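Local coordinates for protein 6-phosphogluconolactonase (Leishmania braziliensis, PDB 3CSS) that probably hydrolyses 6-phospho-D-glucono-1,5-lactone to 6-phospho-D-gluconate, the second step in the oxidative stage of the pentose phosphate pathway, at residues A[9-13]-A[14-18]; A[61-64]-A[65-68]; A[77-80]-A[81-85]; A[98-101]-A[102-105]; A[125-128]-A[129-132]. All coordinates share one frame; numbering follows the deposited sequence. Where two conformers were deposited one is given.

Overall arrangement
All five contacts are local, between residues close in sequence, and follow in series along one chain built on a mixed eight-stranded sheet. Interaction 1 marks the passage from edge strand 7-10 into helix 14-30. Interactions 2 and 3 lie at the two ends of strand 69-77: the helix end before it and the loop after it, centres about 26 Å apart. Interaction 4, in the loop after helix 87-96, touches interaction 2, their centres about 10 Å apart, with H67 and Q65 bonded to D103 and D98. Interaction 5 meets interaction 3 through L78 and lies across the chain's centre from interaction 1. Interactions 1 to 4 thus sit at junctions and loops, whereas interaction 5 is a stretch of helix 123-140 packed against strands 186-189 and 201-204.

Interaction 1. Residues A[9-13]-A[14-18]; sequences KICEN and LSQMS
N13 caps Q16 where the chain turns from strand into helix, and the side chain of Q16 reaches back to E12. Two bonds start from N13. Its OD1 accepts the backbone N of Q16 at 3.0 Å, a capping bond met nearly along the C=O axis. The side chain can reach there because CG sits between the backbone N and the carbonyl carbon (chi1 60°). The O atom of N13 takes N of M17 at 3.1 Å, the first turn of the helix. The extended chain of Q16 carries OE1 to N of E12, 2.8 Å away and almost straight at 178°, although the donor stands above the amide's carbonyl plane. The same amide is joined to K9 by a water that accepts from both Q16 NE2 and K9 NZ, so both ends of the amide are held.

Apolar contact lies on the inner side. C11 SG rests 3.7 Å from CA of M17, and C11 CB lies alongside CG of Q16 at 3.8 Å. Strand 252-257 backs this side, with L256 touching M17 and L257 bonded to the backbone of C11. The whole is an asparagine N-cap at a strand-to-helix junction, here opening helix 14-30 beside the edge strand of the alpha/beta sheet.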
loop_
_atom_site.group_PDB
_atom_site.type_symbol
_atom_site.label_atom_id
_atom_site.label_comp_id
_atom_site.label_asym_id
_atom_site.label_seq_id
_atom_site.Cartn_x
_atom_site.Cartn_y
_atom_site.Cartn_z
ATOM N N LYS A 9 1.232 12.832 -12.442
ATOM C CA LYS A 9 1.691 14.178 -12.024
ATOM C C LYS A 9 3.173 14.085 -11.665
ATOM O O LYS A 9 3.570 13.411 -10.708
ATOM C CB LYS A 9 0.887 14.719 -10.850
ATOM C CG LYS A 9 1.252 16.150 -10.472
ATOM C CD LYS A 9 0.446 16.622 -9.263
ATOM C CE LYS A 9 0.902 17.979 -8.809
ATOM N NZ LYS A 9 0.544 19.025 -9.809
ATOM N N ILE A 10 3.989 14.732 -12.483
ATOM C CA ILE A 10 5.415 14.796 -12.245
ATOM C C ILE A 10 5.665 15.997 -11.391
ATOM O O ILE A 10 5.473 17.145 -11.831
ATOM C CB ILE A 10 6.236 14.937 -13.550
ATOM C CG1 ILE A 10 6.007 13.739 -14.466
ATOM C CG2 ILE A 10 7.728 15.084 -13.206
ATOM C CD1 ILE A 10 6.312 12.489 -13.880
ATOM N N CYS A 11 6.139 15.734 -10.188
ATOM C CA CYS A 11 6.380 16.739 -9.179
ATOM C C CYS A 11 7.865 17.101 -9.240
ATOM O O CYS A 11 8.674 16.358 -9.819
ATOM C CB CYS A 11 5.964 16.172 -7.841
ATOM S SG CYS A 11 4.194 15.659 -7.735
ATOM N N GLU A 12 8.227 18.283 -8.748
ATOM C CA GLU A 12 9.620 18.738 -8.721
ATOM C C GLU A 12 10.370 18.171 -7.522
ATOM O O GLU A 12 11.609 18.093 -7.508
ATOM C CB GLU A 12 9.677 20.272 -8.648
ATOM C CG GLU A 12 9.534 21.005 -9.980
ATOM C CD GLU A 12 8.134 21.571 -10.215
ATOM O OE1 GLU A 12 7.202 20.780 -10.465
ATOM O OE2 GLU A 12 7.970 22.813 -10.157
ATOM N N ASN A 13 9.620 17.809 -6.495
ATOM C CA ASN A 13 10.212 17.380 -5.235
ATOM C C ASN A 13 9.170 16.691 -4.353
ATOM O O ASN A 13 7.977 16.634 -4.690
ATOM C CB ASN A 13 10.857 18.576 -4.507
ATOM C CG ASN A 13 9.857 19.671 -4.179
ATOM O OD1 ASN A 13 8.803 19.413 -3.584
ATOM N ND2 ASN A 13 10.170 20.892 -4.578
ATOM N N LEU A 14 9.625 16.169 -3.224
ATOM C CA LEU A 14 8.778 15.345 -2.370
ATOM C C LEU A 14 7.743 16.176 -1.589
ATOM O O LEU A 14 6.696 15.654 -1.190
ATOM C CB LEU A 14 9.647 14.498 -1.428
ATOM C CG LEU A 14 8.998 13.360 -0.627
ATOM C CD1 LEU A 14 8.228 12.353 -1.490
ATOM C CD2 LEU A 14 10.088 12.658 0.210
ATOM N N SER A 15 8.017 17.466 -1.384
ATOM C CA SER A 15 7.012 18.378 -0.800
ATOM C C SER A 15 5.758 18.439 -1.668
ATOM O O SER A 15 4.631 18.297 -1.189
ATOM C CB SER A 15 7.586 19.787 -0.595
ATOM O OG SER A 15 8.711 19.765 0.280
ATOM N N GLN A 16 5.965 18.640 -2.962
ATOM C CA GLN A 16 4.866 18.695 -3.914
ATOM C C GLN A 16 4.164 17.348 -4.006
ATOM O O GLN A 16 2.941 17.288 -4.095
ATOM C CB GLN A 16 5.409 19.108 -5.276
ATOM C CG GLN A 16 4.382 19.313 -6.345
ATOM C CD GLN A 16 4.987 19.905 -7.614
ATOM O OE1 GLN A 16 6.219 19.931 -7.783
ATOM N NE2 GLN A 16 4.128 20.413 -8.498
ATOM N N MET A 17 4.934 16.267 -4.002
ATOM C CA MET A 17 4.353 14.940 -4.060
ATOM C C MET A 17 3.443 14.694 -2.866
ATOM O O MET A 17 2.331 14.209 -3.015
ATOM C CB MET A 17 5.460 13.894 -4.075
ATOM C CG MET A 17 4.949 12.525 -4.338
ATOM S SD MET A 17 6.335 11.404 -4.441
ATOM C CE MET A 17 7.057 11.961 -5.983
ATOM N N SER A 18 3.937 15.030 -1.685
ATOM C CA SER A 18 3.192 14.801 -0.445
ATOM C C SER A 18 1.918 15.643 -0.396
ATOM O O SER A 18 0.881 15.145 0.004
ATOM C CB SER A 18 4.084 15.067 0.755
ATOM O OG SER A 18 5.266 14.255 0.659
HETATM O O HOH W 1 1.166 21.425 -7.922
#

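Interaction 2. Residues A[61-64]-A[65-68]; sequences LALL and QQHA
L61 and Q65 meet one turn apart because their first torsions differ: L61 carries CG anti to the backbone N (chi1 -170°), while Q65 places CG anti to its carbonyl carbon and then runs extended. The glutamine amide is thereby laid against the leucine branch, with NE2 3.8 Å from CD2 of L61, and that same NE2 is hydrogen-bonded to the backbone O of D98. Q66 folds over the helix in a similar way, its CG 3.1 Å from the backbone O of A62 and its OE1 3.7 Å from CD2 of L63.

The helix stops at these residues. Q65 N still bonds to L61 O in the regular manner, whereas Q66 N makes weak bonds to both A62 O and L63 O. H67, with positive phi (69°), is the C-prime residue of a Schellman motif: A68 N reaches back to L63 O at 3.2 Å, and H67 N to L64 O at 2.9 Å. A68 CB is thus brought within 4.3 Å of L63 CB, an apolar contact beside the motif.

L63 O and L64 O therefore still find backbone N-H donors although the helix ends, and ND1 of the imidazole is hydrogen-bonded to OD2 of D103, whose carboxylate would probably raise the basicity of the ring.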
loop_
_atom_site.group_PDB
_atom_site.type_symbol
_atom_site.label_atom_id
_atom_site.label_comp_id
_atom_site.label_asym_id
_atom_site.label_seq_id
_atom_site.Cartn_x
_atom_site.Cartn_y
_atom_site.Cartn_z
ATOM N N LEU A 61 -5.350 16.636 11.773
ATOM C CA LEU A 61 -5.470 15.744 12.921
ATOM C C LEU A 61 -6.888 15.746 13.487
ATOM O O LEU A 61 -7.372 14.713 13.948
ATOM C CB LEU A 61 -4.452 16.109 14.012
ATOM C CG LEU A 61 -4.319 15.104 15.161
ATOM C CD1 LEU A 61 -3.970 13.698 14.637
ATOM C CD2 LEU A 61 -3.294 15.583 16.185
ATOM N N ALA A 62 -7.551 16.900 13.422
ATOM C CA ALA A 62 -8.924 17.051 13.909
ATOM C C ALA A 62 -9.910 16.115 13.204
ATOM O O ALA A 62 -10.722 15.458 13.854
ATOM C CB ALA A 62 -9.373 18.510 13.767
ATOM N N LEU A 63 -9.829 16.057 11.879
ATOM C CA LEU A 63 -10.683 15.159 11.097
ATOM C C LEU A 63 -10.447 13.703 11.494
ATOM O O LEU A 63 -11.389 12.917 11.596
ATOM C CB LEU A 63 -10.444 15.342 9.598
ATOM C CG LEU A 63 -10.903 16.680 9.018
ATOM C CD1 LEU A 63 -10.486 16.813 7.556
ATOM C CD2 LEU A 63 -12.407 16.825 9.173
ATOM N N LEU A 64 -9.191 13.351 11.747
ATOM C CA LEU A 64 -8.823 11.974 12.093
ATOM C C LEU A 64 -9.277 11.598 13.512
ATOM O O LEU A 64 -9.741 10.480 13.754
ATOM C CB LEU A 64 -7.317 11.778 11.933
ATOM C CG LEU A 64 -6.753 12.178 10.558
ATOM C CD1 LEU A 64 -5.250 11.896 10.522
ATOM C CD2 LEU A 64 -7.458 11.470 9.381
ATOM N N GLN A 65 -9.159 12.536 14.446
ATOM C CA GLN A 65 -9.659 12.299 15.806
ATOM C C GLN A 65 -11.199 12.185 15.839
ATOM O O GLN A 65 -11.769 11.634 16.789
ATOM C CB GLN A 65 -9.085 13.350 16.781
ATOM C CG GLN A 65 -7.553 13.201 16.883
ATOM C CD GLN A 65 -6.883 14.140 17.849
ATOM O OE1 GLN A 65 -7.375 15.239 18.127
ATOM N NE2 GLN A 65 -5.727 13.715 18.366
ATOM N N GLN A 66 -11.857 12.683 14.791
ATOM C CA GLN A 66 -13.305 12.518 14.588
ATOM C C GLN A 66 -13.663 11.233 13.812
ATOM O O GLN A 66 -14.813 11.051 13.392
ATOM C CB GLN A 66 -13.856 13.717 13.813
ATOM C CG GLN A 66 -13.721 15.073 14.508
ATOM C CD GLN A 66 -13.767 16.238 13.520
ATOM O OE1 GLN A 66 -14.099 16.058 12.342
ATOM N NE2 GLN A 66 -13.424 17.436 13.993
ATOM N N HIS A 67 -12.668 10.370 13.603
ATOM C CA HIS A 67 -12.859 9.053 12.985
ATOM C C HIS A 67 -13.229 9.135 11.494
ATOM O O HIS A 67 -13.916 8.253 10.974
ATOM C CB HIS A 67 -13.894 8.207 13.771
ATOM C CG HIS A 67 -13.763 8.309 15.265
ATOM N ND1 HIS A 67 -12.638 7.895 15.944
ATOM C CD2 HIS A 67 -14.611 8.791 16.206
ATOM C CE1 HIS A 67 -12.798 8.109 17.238
ATOM N NE2 HIS A 67 -13.989 8.654 17.425
ATOM N N ALA A 68 -12.735 10.161 10.793
ATOM C CA ALA A 68 -12.990 10.291 9.346
ATOM C C ALA A 68 -12.324 9.177 8.512
ATOM O O ALA A 68 -12.785 8.866 7.413
ATOM C CB ALA A 68 -12.525 11.650 8.847
#

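Interaction 3. Residues A[77-80]-A[81-85]; sequences RLLS and EDDEQ
From S80 to D83 the backbone makes a type I beta turn, closed by D83 N to S80 O at 3.0 Å, with the donor standing above the carbonyl plane. An inverse gamma turn centred on L78 precedes it, and an Asx turn follows, in which Q85 N bonds to the anti lone pair of D83 OD1 at 3.0 Å. Three successive turns thus fold the loop between strand 69-77 and helix 87-96 back on itself.

The folding brings R77 to Q85. The arginine chain bends at chi2 (86°), and its NH1 gives a 2.8 Å bond to the backbone O of Q85, which lies at the edge of the guanidinium and only 3° out of its plane. A water accepts from the same nitrogen and, weakly, from Q85 NE2. Between the two limbs L79 supplies the apolar filling: its CB lies 3.8 Å from CB of D83, and its CD1 3.9 Å from CB of Q85. The carboxylate of D83 is held on both oxygens, since OD2 accepts a hydrogen bond from a second water, which itself accepts from S80 N. R109 bonds to the backbone O of L79 and S116 to that of L78, tying the loop to the chain further on.

At the exposed corner of the turn, S80 OG donates to D82 OD1 at 2.5 Å, a short bond met nearly in line with the carboxylate's C-O bond.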
loop_
_atom_site.group_PDB
_atom_site.type_symbol
_atom_site.label_atom_id
_atom_site.label_comp_id
_atom_site.label_asym_id
_atom_site.label_seq_id
_atom_site.Cartn_x
_atom_site.Cartn_y
_atom_site.Cartn_z
ATOM N N ARG A 77 6.444 -5.334 7.161
ATOM C CA ARG A 77 7.595 -6.151 7.501
ATOM C C ARG A 77 7.312 -6.885 8.805
ATOM O O ARG A 77 6.935 -6.250 9.804
ATOM C CB ARG A 77 8.818 -5.247 7.681
ATOM C CG ARG A 77 9.277 -4.536 6.431
ATOM C CD ARG A 77 8.540 -3.215 6.182
ATOM N NE ARG A 77 9.054 -2.492 5.016
ATOM C CZ ARG A 77 10.034 -1.595 5.022
ATOM N NH1 ARG A 77 10.676 -1.286 6.135
ATOM N NH2 ARG A 77 10.397 -1.003 3.874
ATOM N N LEU A 78 7.537 -8.200 8.839
ATOM C CA LEU A 78 7.203 -8.996 10.030
ATOM C C LEU A 78 8.289 -8.879 11.090
ATOM O O LEU A 78 9.023 -9.833 11.404
ATOM C CB LEU A 78 6.901 -10.441 9.659
ATOM C CG LEU A 78 5.700 -10.562 8.712
ATOM C CD1 LEU A 78 5.422 -12.013 8.355
ATOM C CD2 LEU A 78 4.455 -9.882 9.302
ATOM N N LEU A 79 8.376 -7.660 11.613
ATOM C CA LEU A 79 9.226 -7.293 12.732
ATOM C C LEU A 79 8.300 -6.794 13.855
ATOM O O LEU A 79 7.110 -6.578 13.636
ATOM C CB LEU A 79 10.199 -6.194 12.284
ATOM C CG LEU A 79 11.119 -6.544 11.103
ATOM C CD1 LEU A 79 11.619 -5.296 10.393
ATOM C CD2 LEU A 79 12.290 -7.424 11.542
ATOM N N SER A 80 8.833 -6.618 15.057
ATOM C CA SER A 80 8.035 -6.069 16.157
ATOM C C SER A 80 7.503 -4.668 15.794
ATOM O O SER A 80 8.104 -3.959 14.983
ATOM C CB SER A 80 8.835 -6.056 17.479
ATOM O OG SER A 80 9.775 -4.990 17.527
ATOM N N GLU A 81 6.360 -4.297 16.365
ATOM C CA GLU A 81 5.790 -2.947 16.200
ATOM C C GLU A 81 6.741 -1.822 16.645
ATOM O O GLU A 81 6.672 -0.710 16.115
ATOM C CB GLU A 81 4.465 -2.813 16.971
ATOM C CG GLU A 81 3.319 -3.628 16.388
ATOM C CD GLU A 81 1.961 -3.291 16.994
ATOM O OE1 GLU A 81 0.949 -3.375 16.257
ATOM O OE2 GLU A 81 1.904 -2.949 18.197
ATOM N N ASP A 82 7.611 -2.092 17.618
ATOM C CA ASP A 82 8.584 -1.073 18.051
ATOM C C ASP A 82 9.916 -1.125 17.268
ATOM O O ASP A 82 10.814 -0.313 17.522
ATOM C CB ASP A 82 8.798 -1.070 19.590
ATOM C CG ASP A 82 9.041 -2.448 20.176
ATOM O OD1 ASP A 82 9.124 -3.430 19.408
ATOM O OD2 ASP A 82 9.145 -2.546 21.423
ATOM N N ASP A 83 10.033 -2.054 16.312
ATOM C CA ASP A 83 11.203 -2.130 15.438
ATOM C C ASP A 83 11.104 -0.967 14.469
ATOM O O ASP A 83 10.072 -0.761 13.839
ATOM C CB ASP A 83 11.265 -3.468 14.682
ATOM C CG ASP A 83 12.622 -3.715 14.016
ATOM O OD1 ASP A 83 13.096 -2.858 13.233
ATOM O OD2 ASP A 83 13.216 -4.791 14.271
ATOM N N GLU A 84 12.190 -0.211 14.359
ATOM C CA GLU A 84 12.193 1.016 13.565
ATOM C C GLU A 84 12.004 0.747 12.062
ATOM O O GLU A 84 11.567 1.623 11.313
ATOM C CB GLU A 84 13.482 1.806 13.834
ATOM C CG GLU A 84 13.557 3.130 13.107
ATOM C CD GLU A 84 14.366 4.175 13.845
ATOM O OE1 GLU A 84 14.774 3.935 15.009
ATOM O OE2 GLU A 84 14.583 5.254 13.250
ATOM N N GLN A 85 12.306 -0.470 11.623
ATOM C CA GLN A 85 12.094 -0.852 10.228
ATOM C C GLN A 85 10.711 -1.465 9.949
ATOM O O GLN A 85 10.459 -1.940 8.834
ATOM C CB GLN A 85 13.205 -1.799 9.772
ATOM C CG GLN A 85 14.509 -1.070 9.495
ATOM C CD GLN A 85 15.520 -1.963 8.822
ATOM O OE1 GLN A 85 16.134 -2.810 9.467
ATOM N NE2 GLN A 85 15.686 -1.789 7.508
HETATM O O HOH W 2 13.179 0.368 6.544
HETATM O O HOH W 3 11.695 -7.140 15.402
#

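Interaction 4. Residues A[98-101]-A[102-105]; sequences DVPS and SDVI
P100 O accepts the backbone N of D103 at 2.9 Å, the shortest polar bond between 98-101 and 102-105, and the donor stands well above the carbonyl plane. One residue on, S101 O takes N of V104 at 3.1 Å in the same manner, so two successive three-residue steps wind the chain through a short 3-10 segment.

The turn sets D103 over the proline. With CG anti to its carbonyl carbon (chi1 -66°), the aspartate lays OD2 against the ring, 3.4 Å from CG of P100 and about as near to CB and CD. S102 OG meets the same ring at CB, 3.9 Å away. Deeper in, V99 CG1 touches V104 CG2 at 4.0 Å, the two valines crossing at about a right angle; F71 of strand 69-77 packs on V99 and shares backbone hydrogen bonds with D103 and I105.

The chemistry centres on D103 OD2: a carboxylate oxygen of a buried residue lies against the carbons of the pyrrolidine ring and takes its hydrogen bond from H67. This loop is thus fastened to the helix end at 65-68 through a polar bond set among apolar atoms.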
loop_
_atom_site.group_PDB
_atom_site.type_symbol
_atom_site.label_atom_id
_atom_site.label_comp_id
_atom_site.label_asym_id
_atom_site.label_seq_id
_atom_site.Cartn_x
_atom_site.Cartn_y
_atom_site.Cartn_z
ATOM N N ASP A 98 -1.269 9.877 17.439
ATOM C CA ASP A 98 -2.358 10.770 17.861
ATOM C C ASP A 98 -3.696 10.482 17.168
ATOM O O ASP A 98 -4.620 11.298 17.237
ATOM C CB ASP A 98 -1.937 12.230 17.668
ATOM C CG ASP A 98 -0.801 12.633 18.599
ATOM O OD1 ASP A 98 -0.833 12.257 19.801
ATOM O OD2 ASP A 98 0.128 13.338 18.149
ATOM N N VAL A 99 -3.795 9.310 16.537
ATOM C CA VAL A 99 -5.037 8.816 15.939
ATOM C C VAL A 99 -5.645 7.799 16.910
ATOM O O VAL A 99 -4.922 6.977 17.488
ATOM C CB VAL A 99 -4.795 8.150 14.542
ATOM C CG1 VAL A 99 -6.074 7.516 14.007
ATOM C CG2 VAL A 99 -4.253 9.173 13.529
ATOM N N PRO A 100 -6.973 7.857 17.115
ATOM C CA PRO A 100 -7.610 6.898 18.022
ATOM C C PRO A 100 -7.355 5.455 17.603
ATOM O O PRO A 100 -7.432 5.134 16.412
ATOM C CB PRO A 100 -9.099 7.258 17.935
ATOM C CG PRO A 100 -9.133 8.667 17.438
ATOM C CD PRO A 100 -7.954 8.775 16.509
ATOM N N SER A 101 -7.036 4.602 18.579
ATOM C CA SER A 101 -6.699 3.197 18.313
ATOM C C SER A 101 -7.833 2.495 17.592
ATOM O O SER A 101 -7.588 1.616 16.769
ATOM C CB SER A 101 -6.396 2.439 19.611
ATOM O OG SER A 101 -5.313 3.025 20.315
ATOM N N SER A 102 -9.068 2.883 17.923
ATOM C CA SER A 102 -10.274 2.320 17.299
ATOM C C SER A 102 -10.344 2.519 15.789
ATOM O O SER A 102 -11.061 1.783 15.107
ATOM C CB SER A 102 -11.545 2.907 17.938
ATOM O OG SER A 102 -11.673 4.301 17.698
ATOM N N ASP A 103 -9.603 3.500 15.276
ATOM C CA ASP A 103 -9.590 3.806 13.845
ATOM C C ASP A 103 -8.445 3.135 13.087
ATOM O O ASP A 103 -8.283 3.367 11.889
ATOM C CB ASP A 103 -9.481 5.317 13.644
ATOM C CG ASP A 103 -10.692 6.061 14.137
ATOM O OD1 ASP A 103 -11.830 5.576 13.933
ATOM O OD2 ASP A 103 -10.505 7.128 14.748
ATOM N N VAL A 104 -7.652 2.329 13.788
ATOM C CA VAL A 104 -6.492 1.664 13.215
ATOM C C VAL A 104 -6.597 0.148 13.400
ATOM O O VAL A 104 -6.761 -0.346 14.512
ATOM C CB VAL A 104 -5.166 2.179 13.868
ATOM C CG1 VAL A 104 -3.958 1.564 13.163
ATOM C CG2 VAL A 104 -5.100 3.685 13.822
ATOM N N ILE A 105 -6.483 -0.586 12.304
ATOM C CA ILE A 105 -6.482 -2.040 12.336
ATOM C C ILE A 105 -5.048 -2.539 12.492
ATOM O O ILE A 105 -4.177 -2.246 11.661
ATOM C CB ILE A 105 -7.155 -2.639 11.073
ATOM C CG1 ILE A 105 -8.566 -2.056 10.878
ATOM C CG2 ILE A 105 -7.209 -4.159 11.148
ATOM C CD1 ILE A 105 -9.506 -2.232 12.039
#

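Interaction 5. Residues A[125-128]-A[129-132]; sequences GAWA and VAQD
W127 and A130 form the close apolar side of this turn of helix, with CE3 of the indole 4.0 Å from the methyl CB of A130. Small residues make that side compact. The indole continues onto V188 of strand 186-189 and onto H184, whose ring meets it at about 55°. A126 and A130 face the same strand, while V129 touches V202 of strand 201-204 and A112 of helix 110-113. Within the turn V129 has CG1 anti to its backbone N (chi1 175°), which directs CG2 back over the preceding turn to 3.4 Å from the backbone O of G125.

Four regular i to i+4 bonds run beneath both sides, among them A130 N to A126 O at 2.9 Å and V129 N to G125 O at 3.1 Å.

The opposite character belongs to Q131 and D132, which are exposed. Q131 bends at chi2 (-85°), and its CG passes 3.1 Å from the backbone O of W127. D132 contributes little direct contact; a water bridges it to A128, donating to A128 O at 2.8 Å and, weakly, to D132 OD1. A128 O consequently serves two donors, this water and the backbone N of D132 at 3.2 Å.

Such a division is that of an amphipathic helix laid on a sheet: the buried side relies on methyl and aromatic contacts with the strands, whereas on the outer side A128 O divides its acceptor capacity between the helix bond and a water.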
loop_
_atom_site.group_PDB
_atom_site.type_symbol
_atom_site.label_atom_id
_atom_site.label_comp_id
_atom_site.label_asym_id
_atom_site.label_seq_id
_atom_site.Cartn_x
_atom_site.Cartn_y
_atom_site.Cartn_z
ATOM N N GLY A 125 5.112 -19.108 9.265
ATOM C CA GLY A 125 4.850 -17.997 10.171
ATOM C C GLY A 125 4.255 -16.783 9.478
ATOM O O GLY A 125 3.360 -16.140 10.025
ATOM N N ALA A 126 4.760 -16.454 8.288
ATOM C CA ALA A 126 4.198 -15.374 7.483
ATOM C C ALA A 126 2.724 -15.644 7.134
ATOM O O ALA A 126 1.884 -14.765 7.271
ATOM C CB ALA A 126 5.052 -15.146 6.199
ATOM N N TRP A 127 2.413 -16.851 6.678
ATOM C CA TRP A 127 1.022 -17.228 6.405
ATOM C C TRP A 127 0.135 -17.136 7.638
ATOM O O TRP A 127 -1.010 -16.712 7.533
ATOM C CB TRP A 127 0.926 -18.635 5.816
ATOM C CG TRP A 127 1.024 -18.694 4.305
ATOM C CD1 TRP A 127 1.913 -19.418 3.574
ATOM C CD2 TRP A 127 0.190 -18.009 3.356
ATOM N NE1 TRP A 127 1.690 -19.229 2.228
ATOM C CE2 TRP A 127 0.643 -18.363 2.067
ATOM C CE3 TRP A 127 -0.894 -17.125 3.468
ATOM C CZ2 TRP A 127 0.048 -17.879 0.909
ATOM C CZ3 TRP A 127 -1.479 -16.644 2.315
ATOM C CH2 TRP A 127 -1.005 -17.015 1.052
ATOM N N ALA A 128 0.652 -17.540 8.793
ATOM C CA ALA A 128 -0.116 -17.458 10.028
ATOM C C ALA A 128 -0.526 -16.005 10.307
ATOM O O ALA A 128 -1.684 -15.737 10.638
ATOM C CB ALA A 128 0.683 -18.037 11.185
ATOM N N VAL A 129 0.421 -15.075 10.149
ATOM C CA VAL A 129 0.142 -13.636 10.313
ATOM C C VAL A 129 -0.834 -13.121 9.234
ATOM O O VAL A 129 -1.786 -12.414 9.556
ATOM C CB VAL A 129 1.443 -12.791 10.309
ATOM C CG1 VAL A 129 1.128 -11.298 10.360
ATOM C CG2 VAL A 129 2.345 -13.193 11.468
ATOM N N ALA A 130 -0.606 -13.504 7.977
ATOM C CA ALA A 130 -1.489 -13.132 6.864
ATOM C C ALA A 130 -2.936 -13.541 7.117
ATOM O O ALA A 130 -3.862 -12.756 6.901
ATOM C CB ALA A 130 -0.990 -13.749 5.536
ATOM N N GLN A 131 -3.117 -14.776 7.576
ATOM C CA GLN A 131 -4.452 -15.335 7.789
ATOM C C GLN A 131 -5.216 -14.620 8.904
ATOM O O GLN A 131 -6.397 -14.305 8.755
ATOM C CB GLN A 131 -4.340 -16.823 8.062
ATOM C CG GLN A 131 -3.922 -17.599 6.822
ATOM C CD GLN A 131 -5.100 -17.963 5.931
ATOM O OE1 GLN A 131 -5.324 -17.342 4.876
ATOM N NE2 GLN A 131 -5.848 -18.988 6.340
ATOM N N ASP A 132 -4.527 -14.327 10.001
ATOM C CA ASP A 132 -5.125 -13.579 11.105
ATOM C C ASP A 132 -5.500 -12.150 10.678
ATOM O O ASP A 132 -6.548 -11.624 11.079
ATOM C CB ASP A 132 -4.179 -13.546 12.313
ATOM C CG ASP A 132 -4.196 -14.848 13.130
ATOM O OD1 ASP A 132 -5.019 -15.766 12.854
ATOM O OD2 ASP A 132 -3.377 -14.943 14.079
HETATM O O HOH W 4 -3.379 -17.681 11.657
#